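Local coordinates for protein linoleate 11-lipoxygenase (Gaeumannomyces graminis, PDB 5FX8) that oxygenates linoleic and alpha-linolenic acids to 11S- and 13R-hydroperoxy fatty acids, using a catalytic manganese ion, at residues G228-A232 and A499-I504. Numbering follows the deposited sequence.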
# COMPACT_ATOMS: atom_id res chain seq x y z
N GLY A 228 -13.02 -24.68 10.98
CA GLY A 228 -11.63 -24.72 11.39
C GLY A 228 -11.07 -23.40 11.87
O GLY A 228 -9.92 -23.36 12.31
N ARG A 229 -11.85 -22.31 11.78
CA ARG A 229 -11.53 -20.97 12.22
C ARG A 229 -12.47 -20.53 13.32
O ARG A 229 -13.63 -20.96 13.40
CB ARG A 229 -11.64 -19.95 11.10
CG ARG A 229 -10.89 -20.35 9.88
CD ARG A 229 -9.40 -20.54 10.11
NE ARG A 229 -8.72 -20.88 8.89
CZ ARG A 229 -8.41 -22.14 8.53
NH1 ARG A 229 -8.73 -23.20 9.26
NH2 ARG A 229 -7.77 -22.35 7.41
N TYR A 230 -11.97 -19.64 14.15
CA TYR A 230 -12.73 -19.16 15.28
C TYR A 230 -12.47 -17.67 15.44
O TYR A 230 -11.52 -17.13 14.88
CB TYR A 230 -12.36 -19.94 16.52
CG TYR A 230 -12.38 -21.42 16.31
CD1 TYR A 230 -11.28 -22.09 15.82
CD2 TYR A 230 -13.52 -22.15 16.61
CE1 TYR A 230 -11.30 -23.43 15.62
CE2 TYR A 230 -13.55 -23.50 16.44
CZ TYR A 230 -12.45 -24.15 15.94
OH TYR A 230 -12.50 -25.51 15.76
N ALA A 231 -13.33 -17.01 16.21
CA ALA A 231 -13.22 -15.57 16.38
C ALA A 231 -14.16 -15.12 17.50
O ALA A 231 -15.18 -15.76 17.73
CB ALA A 231 -13.57 -14.83 15.09
N ALA A 232 -13.82 -14.01 18.15
CA ALA A 232 -14.65 -13.45 19.20
C ALA A 232 -15.36 -12.21 18.67
O ALA A 232 -15.47 -12.03 17.46
CB ALA A 232 -13.80 -13.15 20.44
N ALA A 499 -6.43 -15.11 11.64
CA ALA A 499 -7.47 -16.04 12.06
C ALA A 499 -7.07 -16.71 13.36
O ALA A 499 -5.89 -16.83 13.68
CB ALA A 499 -7.72 -17.10 10.98
N LEU A 500 -8.07 -17.18 14.10
CA LEU A 500 -7.82 -18.02 15.27
C LEU A 500 -8.14 -19.47 14.94
O LEU A 500 -9.16 -19.76 14.30
CB LEU A 500 -8.65 -17.57 16.46
CG LEU A 500 -8.61 -16.08 16.79
CD1 LEU A 500 -9.41 -15.83 18.05
CD2 LEU A 500 -7.18 -15.60 16.97
N TYR A 501 -7.28 -20.38 15.38
CA TYR A 501 -7.30 -21.76 14.95
C TYR A 501 -7.71 -22.72 16.06
O TYR A 501 -7.63 -23.93 15.89
CB TYR A 501 -5.92 -22.14 14.37
CG TYR A 501 -5.64 -21.45 13.04
CD1 TYR A 501 -5.08 -20.18 13.01
CD2 TYR A 501 -5.96 -22.06 11.82
CE1 TYR A 501 -4.83 -19.55 11.84
CE2 TYR A 501 -5.71 -21.42 10.63
CZ TYR A 501 -5.15 -20.15 10.67
OH TYR A 501 -4.89 -19.46 9.54
N ALA A 502 -8.20 -22.20 17.17
CA ALA A 502 -8.69 -23.03 18.24
C ALA A 502 -9.90 -22.34 18.84
O ALA A 502 -9.98 -21.11 18.81
CB ALA A 502 -7.61 -23.26 19.32
N PRO A 503 -10.85 -23.09 19.37
CA PRO A 503 -12.10 -22.49 19.83
C PRO A 503 -11.89 -21.51 20.96
O PRO A 503 -10.99 -21.66 21.78
CB PRO A 503 -12.92 -23.69 20.29
CG PRO A 503 -12.37 -24.81 19.57
CD PRO A 503 -10.91 -24.56 19.43
N ILE A 504 -12.77 -20.52 21.00
CA ILE A 504 -12.74 -19.51 22.07
C ILE A 504 -12.90 -20.21 23.41
O ILE A 504 -13.91 -20.91 23.61
CB ILE A 504 -13.85 -18.47 21.87
CG1 ILE A 504 -13.68 -17.72 20.56
CG2 ILE A 504 -13.91 -17.54 23.06
CD1 ILE A 504 -12.36 -17.15 20.39
O HOH W 1 -10.48 -15.28 13.31
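With CG of Tyr230 set anti to its carbonyl carbon (chi1 -49°), the phenol ring is laid flat over the chain at Ala502 and Pro503, while a bend at chi2 of Arg229 (-60°) carries the guanidinium alongside the ring of Tyr501. One face of the Tyr230 ring rests on the peptide joining Ala502 to Pro503: Ala502 C approaches CD1 to 3.3 Å near the rim, and Pro503 N lies over the ring centre. Pro503 CG adds a CH-pi contact on the ring, 4.0 Å from its centroid. The two side chains of Arg229 and Tyr501 point the same way with their planes 41° apart, which is too oblique for a parallel stack; Tyr501 CE2 sits over the centre of the guanidinium, 3.5 Å from Arg229 CZ. Arg229 NH1 also makes a weak hydrogen bond (3.3 Å) to Gly228 O in its own segment.

The backbones meet at a single antiparallel bridge, the hydrogen-bonded pair Tyr230 and Leu500. Tyr230 N donates to Leu500 O (2.8 Å), and the return link is made by a water that donates to Tyr230 O and accepts from Leu500 N. The bridge joins the loop between strands 212-216 and 235-241 to the loop between helices 485-490 and 526-539, against helix 268-305, where Leu500 and Ile504 touch Met277 and Ala232 O accepts from Asn281 ND2.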